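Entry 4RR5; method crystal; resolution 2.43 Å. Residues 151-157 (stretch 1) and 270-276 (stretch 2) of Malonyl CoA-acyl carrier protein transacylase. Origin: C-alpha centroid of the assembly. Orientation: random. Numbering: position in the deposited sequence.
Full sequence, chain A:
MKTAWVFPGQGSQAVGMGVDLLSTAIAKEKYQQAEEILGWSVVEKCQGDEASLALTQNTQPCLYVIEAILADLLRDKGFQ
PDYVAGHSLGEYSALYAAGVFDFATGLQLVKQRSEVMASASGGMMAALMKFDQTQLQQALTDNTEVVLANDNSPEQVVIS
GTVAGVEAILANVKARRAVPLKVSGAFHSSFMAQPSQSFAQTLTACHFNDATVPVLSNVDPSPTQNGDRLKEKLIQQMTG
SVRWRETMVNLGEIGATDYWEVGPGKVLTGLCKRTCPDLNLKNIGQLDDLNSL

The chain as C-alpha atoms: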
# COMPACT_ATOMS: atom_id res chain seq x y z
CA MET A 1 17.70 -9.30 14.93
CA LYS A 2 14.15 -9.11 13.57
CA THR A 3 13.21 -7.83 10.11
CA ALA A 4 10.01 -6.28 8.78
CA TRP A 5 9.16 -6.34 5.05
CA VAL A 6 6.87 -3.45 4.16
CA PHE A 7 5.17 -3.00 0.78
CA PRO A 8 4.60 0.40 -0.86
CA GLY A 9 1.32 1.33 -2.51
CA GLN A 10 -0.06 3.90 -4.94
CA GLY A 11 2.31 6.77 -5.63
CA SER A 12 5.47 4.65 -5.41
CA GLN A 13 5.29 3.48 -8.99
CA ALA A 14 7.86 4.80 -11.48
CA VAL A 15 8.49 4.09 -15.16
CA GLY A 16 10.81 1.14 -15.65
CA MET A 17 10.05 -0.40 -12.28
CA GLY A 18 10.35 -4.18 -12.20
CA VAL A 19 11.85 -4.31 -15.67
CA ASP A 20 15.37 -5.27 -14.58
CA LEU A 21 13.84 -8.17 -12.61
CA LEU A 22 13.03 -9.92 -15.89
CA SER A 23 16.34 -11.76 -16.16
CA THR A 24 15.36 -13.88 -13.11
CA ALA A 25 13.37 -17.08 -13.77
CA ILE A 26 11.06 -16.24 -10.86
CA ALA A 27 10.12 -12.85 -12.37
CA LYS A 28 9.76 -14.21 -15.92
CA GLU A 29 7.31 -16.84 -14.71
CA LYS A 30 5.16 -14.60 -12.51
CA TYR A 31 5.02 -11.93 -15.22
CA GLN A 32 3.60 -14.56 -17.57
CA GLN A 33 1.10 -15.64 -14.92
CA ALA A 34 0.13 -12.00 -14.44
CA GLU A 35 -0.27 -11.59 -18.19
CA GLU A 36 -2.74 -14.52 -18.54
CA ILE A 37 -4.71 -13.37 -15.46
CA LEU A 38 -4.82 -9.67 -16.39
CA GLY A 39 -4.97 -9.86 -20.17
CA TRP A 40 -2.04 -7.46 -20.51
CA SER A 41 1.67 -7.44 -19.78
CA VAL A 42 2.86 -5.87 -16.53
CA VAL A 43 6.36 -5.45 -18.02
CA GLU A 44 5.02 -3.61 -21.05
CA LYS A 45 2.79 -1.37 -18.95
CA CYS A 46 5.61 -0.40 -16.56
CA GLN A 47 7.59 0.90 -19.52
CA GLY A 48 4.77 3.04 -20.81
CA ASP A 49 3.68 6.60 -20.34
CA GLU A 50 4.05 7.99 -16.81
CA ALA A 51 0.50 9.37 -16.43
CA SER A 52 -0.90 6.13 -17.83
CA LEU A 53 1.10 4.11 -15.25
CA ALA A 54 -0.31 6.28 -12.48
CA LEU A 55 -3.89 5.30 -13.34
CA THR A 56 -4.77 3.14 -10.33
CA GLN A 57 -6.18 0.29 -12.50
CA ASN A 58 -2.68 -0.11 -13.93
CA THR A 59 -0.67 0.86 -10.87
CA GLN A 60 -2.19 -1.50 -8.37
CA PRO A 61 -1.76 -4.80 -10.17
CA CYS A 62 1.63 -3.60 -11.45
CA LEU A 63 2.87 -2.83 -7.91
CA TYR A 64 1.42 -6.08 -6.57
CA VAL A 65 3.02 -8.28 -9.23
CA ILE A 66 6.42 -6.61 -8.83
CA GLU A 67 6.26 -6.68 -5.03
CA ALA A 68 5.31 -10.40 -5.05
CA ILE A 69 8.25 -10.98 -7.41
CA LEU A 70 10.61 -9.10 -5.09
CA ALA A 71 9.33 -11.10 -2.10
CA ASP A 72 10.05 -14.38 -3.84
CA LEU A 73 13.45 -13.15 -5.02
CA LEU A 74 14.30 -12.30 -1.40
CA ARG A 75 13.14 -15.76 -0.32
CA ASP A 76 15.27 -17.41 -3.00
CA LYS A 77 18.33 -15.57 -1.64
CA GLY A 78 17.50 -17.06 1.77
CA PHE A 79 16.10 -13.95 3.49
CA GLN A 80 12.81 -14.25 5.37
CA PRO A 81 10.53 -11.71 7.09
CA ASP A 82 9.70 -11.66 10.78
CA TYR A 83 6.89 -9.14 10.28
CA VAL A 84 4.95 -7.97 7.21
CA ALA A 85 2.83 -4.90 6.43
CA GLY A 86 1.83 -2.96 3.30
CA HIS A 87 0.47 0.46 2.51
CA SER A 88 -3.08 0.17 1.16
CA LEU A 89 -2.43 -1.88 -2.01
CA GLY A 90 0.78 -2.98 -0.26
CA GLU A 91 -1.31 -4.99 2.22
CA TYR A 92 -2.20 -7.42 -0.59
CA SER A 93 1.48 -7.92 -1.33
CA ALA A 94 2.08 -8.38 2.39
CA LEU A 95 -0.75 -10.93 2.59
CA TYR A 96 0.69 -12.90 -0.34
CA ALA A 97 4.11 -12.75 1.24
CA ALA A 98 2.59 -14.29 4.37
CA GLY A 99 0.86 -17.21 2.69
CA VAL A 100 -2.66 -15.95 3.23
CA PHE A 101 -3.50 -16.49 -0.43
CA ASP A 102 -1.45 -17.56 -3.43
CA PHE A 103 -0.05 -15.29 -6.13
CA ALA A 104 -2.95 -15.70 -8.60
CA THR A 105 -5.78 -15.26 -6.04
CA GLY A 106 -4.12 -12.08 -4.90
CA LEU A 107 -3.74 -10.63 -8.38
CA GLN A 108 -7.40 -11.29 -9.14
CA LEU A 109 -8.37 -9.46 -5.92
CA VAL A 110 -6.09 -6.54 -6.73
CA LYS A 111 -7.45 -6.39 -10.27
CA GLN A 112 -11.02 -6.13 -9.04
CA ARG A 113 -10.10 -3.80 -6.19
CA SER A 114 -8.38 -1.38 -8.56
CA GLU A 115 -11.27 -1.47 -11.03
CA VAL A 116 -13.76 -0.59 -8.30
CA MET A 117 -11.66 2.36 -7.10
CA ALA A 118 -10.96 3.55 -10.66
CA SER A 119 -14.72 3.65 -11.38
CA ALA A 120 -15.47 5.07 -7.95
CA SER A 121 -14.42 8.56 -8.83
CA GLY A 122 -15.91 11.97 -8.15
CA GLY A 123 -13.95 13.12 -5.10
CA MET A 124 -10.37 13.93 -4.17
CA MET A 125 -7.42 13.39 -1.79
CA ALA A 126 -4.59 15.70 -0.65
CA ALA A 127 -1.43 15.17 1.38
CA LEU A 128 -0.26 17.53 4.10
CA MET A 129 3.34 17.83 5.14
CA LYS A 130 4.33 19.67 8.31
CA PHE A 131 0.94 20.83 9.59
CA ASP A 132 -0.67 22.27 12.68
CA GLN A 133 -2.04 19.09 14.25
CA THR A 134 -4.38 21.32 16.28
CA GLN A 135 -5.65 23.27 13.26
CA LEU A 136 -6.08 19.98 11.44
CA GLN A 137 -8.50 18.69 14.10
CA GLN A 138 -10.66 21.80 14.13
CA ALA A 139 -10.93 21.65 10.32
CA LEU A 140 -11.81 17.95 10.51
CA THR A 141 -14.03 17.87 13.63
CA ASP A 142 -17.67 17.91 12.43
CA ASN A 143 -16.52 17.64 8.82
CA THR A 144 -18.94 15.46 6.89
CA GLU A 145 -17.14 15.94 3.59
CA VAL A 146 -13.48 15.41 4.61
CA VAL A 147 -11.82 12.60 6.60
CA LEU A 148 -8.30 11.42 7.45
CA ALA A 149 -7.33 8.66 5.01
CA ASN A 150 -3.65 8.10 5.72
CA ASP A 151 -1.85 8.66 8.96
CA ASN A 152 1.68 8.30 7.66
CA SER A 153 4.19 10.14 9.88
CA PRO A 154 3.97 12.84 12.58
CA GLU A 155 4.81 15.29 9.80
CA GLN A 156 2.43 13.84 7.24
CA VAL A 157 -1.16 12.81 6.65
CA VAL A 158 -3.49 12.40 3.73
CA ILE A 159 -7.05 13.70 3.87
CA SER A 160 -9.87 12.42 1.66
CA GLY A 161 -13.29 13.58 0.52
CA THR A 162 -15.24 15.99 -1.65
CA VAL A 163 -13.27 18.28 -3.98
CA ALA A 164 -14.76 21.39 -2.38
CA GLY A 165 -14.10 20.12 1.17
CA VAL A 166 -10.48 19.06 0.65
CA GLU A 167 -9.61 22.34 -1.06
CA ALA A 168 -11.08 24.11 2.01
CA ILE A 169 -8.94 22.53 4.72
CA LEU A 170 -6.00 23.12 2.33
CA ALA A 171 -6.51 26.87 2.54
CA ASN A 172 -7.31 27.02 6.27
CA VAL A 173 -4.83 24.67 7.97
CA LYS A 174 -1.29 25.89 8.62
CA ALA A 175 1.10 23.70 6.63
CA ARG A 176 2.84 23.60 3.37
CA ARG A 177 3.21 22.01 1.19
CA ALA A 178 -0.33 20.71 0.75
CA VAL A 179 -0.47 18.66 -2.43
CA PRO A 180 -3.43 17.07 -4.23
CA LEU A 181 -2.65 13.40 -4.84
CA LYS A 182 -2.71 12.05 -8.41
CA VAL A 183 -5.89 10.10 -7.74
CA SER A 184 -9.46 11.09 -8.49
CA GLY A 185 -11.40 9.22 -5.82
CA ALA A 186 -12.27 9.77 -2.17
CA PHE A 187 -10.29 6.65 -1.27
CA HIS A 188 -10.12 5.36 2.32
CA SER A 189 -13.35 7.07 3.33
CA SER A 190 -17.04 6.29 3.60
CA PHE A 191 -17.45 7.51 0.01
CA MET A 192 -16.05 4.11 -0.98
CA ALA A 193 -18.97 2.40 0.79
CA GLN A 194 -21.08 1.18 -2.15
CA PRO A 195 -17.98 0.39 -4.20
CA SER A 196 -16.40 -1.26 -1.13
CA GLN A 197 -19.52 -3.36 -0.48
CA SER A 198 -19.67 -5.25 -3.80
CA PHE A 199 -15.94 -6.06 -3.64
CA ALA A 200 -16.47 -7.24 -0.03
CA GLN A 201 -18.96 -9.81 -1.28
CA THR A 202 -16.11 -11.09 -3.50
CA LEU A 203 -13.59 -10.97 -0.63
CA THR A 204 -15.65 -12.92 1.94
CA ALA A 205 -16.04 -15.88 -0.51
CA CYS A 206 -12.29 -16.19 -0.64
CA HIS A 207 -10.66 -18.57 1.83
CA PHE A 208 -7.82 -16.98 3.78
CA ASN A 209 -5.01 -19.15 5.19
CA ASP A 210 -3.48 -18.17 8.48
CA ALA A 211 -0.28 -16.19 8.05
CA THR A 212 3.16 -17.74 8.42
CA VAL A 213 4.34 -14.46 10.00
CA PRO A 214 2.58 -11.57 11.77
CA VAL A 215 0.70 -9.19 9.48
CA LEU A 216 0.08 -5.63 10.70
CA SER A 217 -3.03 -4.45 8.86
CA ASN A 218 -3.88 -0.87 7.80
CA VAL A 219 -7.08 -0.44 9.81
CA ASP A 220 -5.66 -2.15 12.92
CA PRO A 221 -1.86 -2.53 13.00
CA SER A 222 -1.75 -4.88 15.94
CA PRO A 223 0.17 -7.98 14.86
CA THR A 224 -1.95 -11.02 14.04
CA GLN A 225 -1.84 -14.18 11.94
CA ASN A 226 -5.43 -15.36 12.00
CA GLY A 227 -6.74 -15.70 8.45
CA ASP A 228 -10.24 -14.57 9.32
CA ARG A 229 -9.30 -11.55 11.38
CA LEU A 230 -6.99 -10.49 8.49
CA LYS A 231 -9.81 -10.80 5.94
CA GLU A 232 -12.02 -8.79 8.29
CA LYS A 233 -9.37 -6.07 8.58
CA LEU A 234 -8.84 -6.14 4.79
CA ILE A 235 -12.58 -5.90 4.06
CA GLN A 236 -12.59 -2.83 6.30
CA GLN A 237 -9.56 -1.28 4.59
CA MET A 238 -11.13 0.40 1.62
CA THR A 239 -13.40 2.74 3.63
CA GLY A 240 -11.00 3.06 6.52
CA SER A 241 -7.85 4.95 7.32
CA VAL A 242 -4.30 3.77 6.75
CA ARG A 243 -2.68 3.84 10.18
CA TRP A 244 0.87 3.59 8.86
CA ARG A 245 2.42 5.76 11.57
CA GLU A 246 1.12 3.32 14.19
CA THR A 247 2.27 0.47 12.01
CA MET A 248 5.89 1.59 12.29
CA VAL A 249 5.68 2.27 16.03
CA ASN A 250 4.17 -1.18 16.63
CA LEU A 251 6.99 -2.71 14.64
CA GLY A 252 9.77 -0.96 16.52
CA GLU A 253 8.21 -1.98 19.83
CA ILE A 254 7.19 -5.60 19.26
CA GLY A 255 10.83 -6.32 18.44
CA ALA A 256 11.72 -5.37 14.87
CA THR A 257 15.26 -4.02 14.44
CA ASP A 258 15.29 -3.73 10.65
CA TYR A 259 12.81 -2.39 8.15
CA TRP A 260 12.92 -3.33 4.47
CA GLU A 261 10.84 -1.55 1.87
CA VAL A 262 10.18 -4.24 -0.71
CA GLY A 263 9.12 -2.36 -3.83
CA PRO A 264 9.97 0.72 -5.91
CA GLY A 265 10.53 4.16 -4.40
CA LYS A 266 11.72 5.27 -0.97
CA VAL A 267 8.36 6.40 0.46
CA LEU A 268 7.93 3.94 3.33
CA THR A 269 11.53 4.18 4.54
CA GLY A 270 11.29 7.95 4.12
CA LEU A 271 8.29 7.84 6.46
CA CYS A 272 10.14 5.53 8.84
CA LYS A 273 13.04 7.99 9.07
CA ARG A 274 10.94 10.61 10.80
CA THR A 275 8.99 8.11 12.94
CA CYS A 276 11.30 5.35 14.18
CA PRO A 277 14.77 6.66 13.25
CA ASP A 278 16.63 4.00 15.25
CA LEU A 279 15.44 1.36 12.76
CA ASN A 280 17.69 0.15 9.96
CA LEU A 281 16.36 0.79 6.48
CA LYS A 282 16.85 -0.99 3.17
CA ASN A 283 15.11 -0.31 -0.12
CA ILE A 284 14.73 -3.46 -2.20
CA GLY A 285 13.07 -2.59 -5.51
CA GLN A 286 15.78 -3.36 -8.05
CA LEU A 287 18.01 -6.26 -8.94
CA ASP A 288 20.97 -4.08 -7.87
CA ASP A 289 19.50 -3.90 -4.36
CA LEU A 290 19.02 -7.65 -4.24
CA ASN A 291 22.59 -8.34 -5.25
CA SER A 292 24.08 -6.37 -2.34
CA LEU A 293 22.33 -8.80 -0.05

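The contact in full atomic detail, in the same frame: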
# COMPACT_ATOMS: atom_id res chain seq x y z
N ASP A 151 -2.68 8.07 7.92
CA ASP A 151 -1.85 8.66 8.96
C ASP A 151 -0.46 8.08 8.79
O ASP A 151 -0.18 6.96 9.22
CB ASP A 151 -2.42 8.37 10.35
CG ASP A 151 -1.49 8.79 11.46
OD1 ASP A 151 -0.76 9.79 11.30
OD2 ASP A 151 -1.47 8.13 12.51
N ASN A 152 0.41 8.84 8.15
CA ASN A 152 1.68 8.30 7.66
C ASN A 152 2.90 8.54 8.55
O ASN A 152 3.65 7.62 8.86
CB ASN A 152 1.93 8.85 6.26
CG ASN A 152 0.99 8.26 5.23
OD1 ASN A 152 0.59 7.10 5.34
ND2 ASN A 152 0.64 9.06 4.22
N SER A 153 3.12 9.79 8.95
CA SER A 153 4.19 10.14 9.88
C SER A 153 3.72 11.36 10.65
O SER A 153 2.80 12.05 10.20
CB SER A 153 5.52 10.43 9.15
OG SER A 153 5.49 11.65 8.43
N PRO A 154 4.31 11.62 11.83
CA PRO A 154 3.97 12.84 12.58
C PRO A 154 3.93 14.11 11.72
O PRO A 154 3.14 15.02 11.97
CB PRO A 154 5.09 12.91 13.62
CG PRO A 154 5.37 11.46 13.92
CD PRO A 154 5.17 10.72 12.62
N GLU A 155 4.74 14.14 10.68
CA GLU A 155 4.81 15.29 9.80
C GLU A 155 3.80 15.22 8.67
O GLU A 155 3.56 16.22 7.98
CB GLU A 155 6.22 15.42 9.21
CG GLU A 155 7.35 15.13 10.18
CD GLU A 155 8.70 15.52 9.61
OE1 GLU A 155 8.75 15.82 8.39
OE2 GLU A 155 9.70 15.53 10.36
N GLN A 156 3.21 14.05 8.46
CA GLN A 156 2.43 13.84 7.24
C GLN A 156 1.16 13.00 7.37
O GLN A 156 1.17 11.90 7.93
CB GLN A 156 3.31 13.20 6.17
CG GLN A 156 2.53 13.01 4.89
CD GLN A 156 3.28 12.21 3.88
OE1 GLN A 156 4.52 12.24 3.83
NE2 GLN A 156 2.54 11.46 3.05
N VAL A 157 0.08 13.54 6.81
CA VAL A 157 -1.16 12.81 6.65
C VAL A 157 -1.70 12.98 5.25
O VAL A 157 -1.20 13.78 4.48
CB VAL A 157 -2.25 13.27 7.63
CG1 VAL A 157 -1.81 13.07 9.08
CG2 VAL A 157 -2.65 14.72 7.32
N GLY A 270 11.34 6.52 3.90
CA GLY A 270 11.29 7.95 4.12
C GLY A 270 10.40 8.28 5.31
O GLY A 270 10.80 9.04 6.21
N LEU A 271 9.20 7.70 5.33
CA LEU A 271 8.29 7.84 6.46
C LEU A 271 8.94 7.32 7.74
O LEU A 271 8.92 7.99 8.77
CB LEU A 271 6.97 7.12 6.20
CG LEU A 271 6.07 7.77 5.15
CD1 LEU A 271 4.87 6.92 4.85
CD2 LEU A 271 5.65 9.13 5.62
N CYS A 272 9.54 6.14 7.66
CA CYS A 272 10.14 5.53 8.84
C CYS A 272 11.28 6.36 9.45
O CYS A 272 11.52 6.30 10.66
CB CYS A 272 10.67 4.14 8.52
SG CYS A 272 10.85 3.14 10.01
N LYS A 273 11.96 7.13 8.61
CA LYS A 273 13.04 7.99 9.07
C LYS A 273 12.54 8.88 10.19
O LYS A 273 13.06 8.85 11.31
CB LYS A 273 13.58 8.84 7.92
CG LYS A 273 14.57 8.11 7.02
CD LYS A 273 15.23 9.08 6.05
CE LYS A 273 16.15 8.35 5.08
NZ LYS A 273 16.95 9.31 4.27
N ARG A 274 11.50 9.63 9.88
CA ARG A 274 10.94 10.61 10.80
C ARG A 274 9.88 10.04 11.73
O ARG A 274 9.00 10.78 12.19
CB ARG A 274 10.36 11.78 10.00
CG ARG A 274 11.37 12.37 9.02
CD ARG A 274 10.73 13.32 8.01
NE ARG A 274 11.76 13.87 7.14
CZ ARG A 274 12.36 15.05 7.33
NH1 ARG A 274 12.00 15.81 8.36
NH2 ARG A 274 13.30 15.46 6.49
N THR A 275 9.94 8.73 12.01
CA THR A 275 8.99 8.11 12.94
C THR A 275 9.66 7.14 13.90
O THR A 275 9.43 7.21 15.11
CB THR A 275 7.88 7.35 12.19
OG1 THR A 275 7.04 8.28 11.50
CG2 THR A 275 7.02 6.53 13.18
N CYS A 276 10.45 6.22 13.36
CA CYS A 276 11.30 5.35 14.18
C CYS A 276 12.71 5.34 13.61
O CYS A 276 13.10 4.40 12.92
CB CYS A 276 10.73 3.93 14.24
SG CYS A 276 9.05 3.88 14.84

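A single side chain-to-side chain salt bridge supplies all the hydrogen bonding between these two stretches: Arg274, the first residue to leave helical geometry, reaches with its NH1 to Glu155 at the tip of a tight turn. NH1 lies 3.1 Å from Glu155 OE2 in a nearly straight hydrogen bond (162°), and a weak second one reaches Glu155 OE1 at 3.3 Å; the carboxylate approaches the edge of the guanidinium, near its plane, where the N-H groups point. The turn is a type I beta turn from Ser153 to Gln156, closed by Gln156 N to Ser153 O (2.7 Å) and Ser153 N to Gln156 O (3.0 Å), and it links two strand segments. Ser153 OG also accepts a weak bond from Glu155 N (3.4 Å). The closest CA atoms across the contact are those of Ser153 and Leu271, 5.8 Å apart. Here the contact is apolar: Leu271, on the last helical turn, points its CA-to-CB bond toward the strands, and its CD2 lies 3.8 Å from both Asn152 CB and Ser153 CB. Beyond the helix, Thr275 packs OG1 against Ser153 CB (3.5 Å) and Pro154 CD (3.3 Å), contacts with carbon rather than polar bonds. Cys272 points away from this surface, while Cys276 N bonds Cys272 O (2.9 Å), holding the chain close after the helix.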